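Local atomic coordinates of coenzyme Q-binding protein COQ10 START domain-containing protein (Deinococcus radiodurans R1, PDB entry 3GGN), a protein that is of unknown function but, as a member of the polyketide cyclase and lipid transport family with a COQ10-like START domain, probably binds a hydrophobic ligand. Residues A21-L26 with M138-E143. Numbering follows the deposited sequence.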
ATOM      1  N   ALA B  21      13.190   2.995  10.178  1.00 19.33           N
ATOM      2  CA  ALA B  21      12.212   3.901  10.786  1.00 21.32           C
ATOM      3  C   ALA B  21      10.769   3.523  10.478  1.00 20.38           C
ATOM      4  O   ALA B  21       9.898   3.614  11.348  1.00 20.05           O
ATOM      5  CB  ALA B  21      12.484   5.327  10.334  1.00 21.20           C
ATOM      6  N   VAL B  22      10.511   3.106   9.244  1.00 18.49           N
ATOM      7  CA  VAL B  22       9.157   2.719   8.862  1.00 19.05           C
ATOM      8  C   VAL B  22       8.769   1.454   9.617  1.00 20.58           C
ATOM      9  O   VAL B  22       7.742   1.420  10.299  1.00 21.59           O
ATOM     10  CB  VAL B  22       9.045   2.456   7.335  1.00 19.31           C
ATOM     11  CG1 VAL B  22       7.632   2.007   6.979  1.00 18.09           C
ATOM     12  CG2 VAL B  22       9.407   3.723   6.558  1.00 22.10           C
ATOM     13  N   TRP B  23       9.604   0.421   9.513  1.00 18.52           N
ATOM     14  CA  TRP B  23       9.337  -0.849  10.185  1.00 17.96           C
ATOM     15  C   TRP B  23       9.202  -0.749  11.703  1.00 17.29           C
ATOM     16  O   TRP B  23       8.409  -1.473  12.300  1.00 16.51           O
ATOM     17  CB  TRP B  23      10.423  -1.872   9.847  1.00 15.18           C
ATOM     18  CG  TRP B  23      10.320  -2.378   8.452  1.00 15.41           C
ATOM     19  CD1 TRP B  23      10.701  -1.732   7.316  1.00 16.65           C
ATOM     20  CD2 TRP B  23       9.723  -3.610   8.035  1.00 16.25           C
ATOM     21  NE1 TRP B  23      10.370  -2.479   6.211  1.00 15.88           N
ATOM     22  CE2 TRP B  23       9.769  -3.638   6.624  1.00 15.09           C
ATOM     23  CE3 TRP B  23       9.146  -4.690   8.719  1.00 16.45           C
ATOM     24  CZ2 TRP B  23       9.261  -4.709   5.876  1.00 15.57           C
ATOM     25  CZ3 TRP B  23       8.639  -5.755   7.977  1.00 18.54           C
ATOM     26  CH2 TRP B  23       8.701  -5.754   6.568  1.00 18.78           C
ATOM     27  N   ARG B  24       9.971   0.142  12.322  1.00 18.39           N
ATOM     28  CA  ARG B  24       9.931   0.305  13.776  1.00 19.32           C
ATOM     29  C   ARG B  24       8.595   0.853  14.278  1.00 18.79           C
ATOM     30  O   ARG B  24       8.262   0.703  15.458  1.00 20.68           O
ATOM     31  CB  ARG B  24      11.083   1.213  14.247  1.00 19.97           C
ATOM     32  CG  ARG B  24      11.217   1.309  15.772  1.00 18.62           C
ATOM     33  CD  ARG B  24      11.539  -0.058  16.383  1.00 23.72           C
ATOM     34  NE  ARG B  24      11.621  -0.056  17.850  1.00 20.87           N
ATOM     35  CZ  ARG B  24      10.579   0.023  18.675  1.00 22.10           C
ATOM     36  NH1 ARG B  24       9.343   0.118  18.198  1.00 21.70           N
ATOM     37  NH2 ARG B  24      10.769  -0.024  19.990  1.00 18.23           N
ATOM     38  N   ASP B  25       7.842   1.501  13.392  1.00 18.17           N
ATOM     39  CA  ASP B  25       6.529   2.051  13.730  1.00 19.75           C
ATOM     40  C   ASP B  25       5.574   0.858  13.699  1.00 21.40           C
ATOM     41  O   ASP B  25       4.917   0.590  12.695  1.00 21.59           O
ATOM     42  CB  ASP B  25       6.138   3.119  12.694  1.00 23.94           C
ATOM     43  CG  ASP B  25       4.661   3.479  12.738  1.00 24.59           C
ATOM     44  OD1 ASP B  25       4.056   3.414  13.829  1.00 27.04           O
ATOM     45  OD2 ASP B  25       4.105   3.840  11.679  1.00 27.14           O
ATOM     46  N   LEU B  26       5.508   0.141  14.817  1.00 19.94           N
ATOM     47  CA  LEU B  26       4.700  -1.067  14.899  1.00 20.62           C
ATOM     48  C   LEU B  26       3.253  -0.961  14.422  1.00 20.58           C
ATOM     49  O   LEU B  26       2.805  -1.785  13.630  1.00 20.45           O
ATOM     50  CB  LEU B  26       4.753  -1.637  16.327  1.00 21.04           C
ATOM     51  CG  LEU B  26       6.162  -1.883  16.892  1.00 20.42           C
ATOM     52  CD1 LEU B  26       6.071  -2.588  18.236  1.00 20.47           C
ATOM     53  CD2 LEU B  26       6.973  -2.732  15.919  1.00 19.93           C
ATOM     54  N   MET B 138       7.825  -5.643  -2.466  1.00 17.56           N
ATOM     55  CA  MET B 138       7.997  -4.924  -3.725  1.00 20.05           C
ATOM     56  C   MET B 138       7.270  -3.576  -3.672  1.00 18.73           C
ATOM     57  O   MET B 138       7.784  -2.561  -4.150  1.00 18.27           O
ATOM     58  CB  MET B 138       7.493  -5.771  -4.898  1.00 22.93           C
ATOM     59  CG  MET B 138       8.377  -6.971  -5.202  1.00 30.85           C
ATOM     60  SD  MET B 138       7.735  -8.027  -6.524  1.00 43.65           S
ATOM     61  CE  MET B 138       8.657  -7.405  -7.930  1.00 38.59           C
ATOM     62  N   ARG B 139       6.079  -3.554  -3.083  1.00 18.52           N
ATOM     63  CA  ARG B 139       5.357  -2.297  -2.979  1.00 18.58           C
ATOM     64  C   ARG B 139       6.128  -1.340  -2.072  1.00 16.78           C
ATOM     65  O   ARG B 139       6.235  -0.147  -2.362  1.00 18.65           O
ATOM     66  CB  ARG B 139       3.932  -2.532  -2.458  1.00 20.44           C
ATOM     67  CG  ARG B 139       3.047  -3.216  -3.506  1.00 24.66           C
ATOM     68  CD  ARG B 139       1.556  -3.215  -3.169  1.00 29.55           C
ATOM     69  NE  ARG B 139       1.224  -4.140  -2.091  1.00 33.19           N
ATOM     70  CZ  ARG B 139       1.198  -3.804  -0.807  1.00 35.20           C
ATOM     71  NH1 ARG B 139       1.477  -2.558  -0.446  1.00 36.57           N
ATOM     72  NH2 ARG B 139       0.912  -4.715   0.114  1.00 35.01           N
ATOM     73  N   PHE B 140       6.674  -1.872  -0.984  1.00 15.33           N
ATOM     74  CA  PHE B 140       7.460  -1.080  -0.042  1.00 15.31           C
ATOM     75  C   PHE B 140       8.662  -0.471  -0.767  1.00 14.21           C
ATOM     76  O   PHE B 140       9.035   0.678  -0.521  1.00 17.55           O
ATOM     77  CB  PHE B 140       7.932  -1.972   1.115  1.00 14.45           C
ATOM     78  CG  PHE B 140       8.853  -1.282   2.087  1.00 16.63           C
ATOM     79  CD1 PHE B 140       8.450  -0.129   2.755  1.00 16.72           C
ATOM     80  CD2 PHE B 140      10.118  -1.810   2.360  1.00 16.42           C
ATOM     81  CE1 PHE B 140       9.297   0.491   3.689  1.00 18.08           C
ATOM     82  CE2 PHE B 140      10.963  -1.204   3.286  1.00 19.72           C
ATOM     83  CZ  PHE B 140      10.547  -0.045   3.954  1.00 17.77           C
ATOM     84  N   LYS B 141       9.265  -1.247  -1.664  1.00 13.27           N
ATOM     85  CA  LYS B 141      10.408  -0.776  -2.438  1.00 14.80           C
ATOM     86  C   LYS B 141       9.983   0.372  -3.357  1.00 15.67           C
ATOM     87  O   LYS B 141      10.580   1.443  -3.352  1.00 15.32           O
ATOM     88  CB  LYS B 141      10.972  -1.920  -3.282  1.00 17.60           C
ATOM     89  CG  LYS B 141      12.086  -1.505  -4.232  1.00 18.58           C
ATOM     90  CD  LYS B 141      12.571  -2.713  -5.025  1.00 21.43           C
ATOM     91  CE  LYS B 141      13.829  -2.391  -5.813  1.00 24.96           C
ATOM     92  NZ  LYS B 141      13.619  -1.250  -6.727  1.00 25.67           N
ATOM     93  N   ARG B 142       8.941   0.135  -4.147  1.00 15.62           N
ATOM     94  CA  ARG B 142       8.433   1.147  -5.069  1.00 18.27           C
ATOM     95  C   ARG B 142       8.031   2.422  -4.348  1.00 19.39           C
ATOM     96  O   ARG B 142       8.369   3.525  -4.780  1.00 21.79           O
ATOM     97  CB  ARG B 142       7.227   0.598  -5.834  1.00 18.25           C
ATOM     98  CG  ARG B 142       6.476   1.626  -6.676  1.00 17.57           C
ATOM     99  CD  ARG B 142       5.293   0.970  -7.382  1.00 19.72           C
ATOM    100  NE  ARG B 142       4.479   1.941  -8.110  1.00 20.72           N
ATOM    101  CZ  ARG B 142       3.517   2.671  -7.559  1.00 17.76           C
ATOM    102  NH1 ARG B 142       3.231   2.536  -6.267  1.00 17.89           N
ATOM    103  NH2 ARG B 142       2.864   3.561  -8.295  1.00 19.15           N
ATOM    104  N   GLU B 143       7.304   2.268  -3.247  1.00 21.29           N
ATOM    105  CA  GLU B 143       6.839   3.411  -2.474  1.00 21.60           C
ATOM    106  C   GLU B 143       7.986   4.242  -1.932  1.00 22.21           C
ATOM    107  O   GLU B 143       7.966   5.472  -2.015  1.00 21.45           O
ATOM    108  CB  GLU B 143       5.938   2.935  -1.334  1.00 23.03           C
ATOM    109  CG  GLU B 143       4.575   2.463  -1.819  1.00 29.17           C
ATOM    110  CD  GLU B 143       3.745   1.817  -0.727  1.00 31.19           C
ATOM    111  OE1 GLU B 143       3.684   2.375   0.389  1.00 33.15           O
ATOM    112  OE2 GLU B 143       3.148   0.752  -0.995  1.00 33.73           O
TER
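The indole of Trp-23 turns its edge to the face of Phe-140 in an offset edge-to-face pair, planes at 86° and the centroids of the five-membered ring and the phenyl ring 4.8 Å apart. The contact ties together two helices of a Bet v 1-like helix-grip fold, the START-like domain of a longer protein, in which the long C-terminal helix 130-146 lies against a curved antiparallel sheet; the short helix 16-24 supplies the other partner. Folds of this kind commonly hold an apolar ligand between helix and sheet. The indole leads with its pyrrole side: Trp-23 NE1 comes within 3.2 Å of Phe-140 CE2, and Trp-23 CD1 sits 3.8 Å from Phe-140 CZ, so the N-H end meets the CE2-CZ side of the phenyl ring obliquely, displaced from its centre. Tryptophan suits this place because its polarised N-H edge can point at the pi electrons of a neighbouring ring while the rest of the indole stays apolar; its ring also pairs edge-to-face with Phe-93. Phenylalanine suits the long helix because a flat, wide apolar ring spans the separation of the helices, 9.8 Å between Val-22 CA and Phe-140 CA; CG anti to the backbone N (chi1 175°) carries it toward helix 16-24. Leu-32 of helix 29-32 touches Val-22, Trp-23 and Phe-140, closing an apolar cluster that Ile-12 joins from strand 4-12. Cut back to an alanine here, Phe-140 would probably leave the indole N-H edge without its aromatic neighbour. Beta-branched Val-22 is compact enough to fit beside the phenyl ring, its CG1 lying 4.0 Å from Phe-140 CE1.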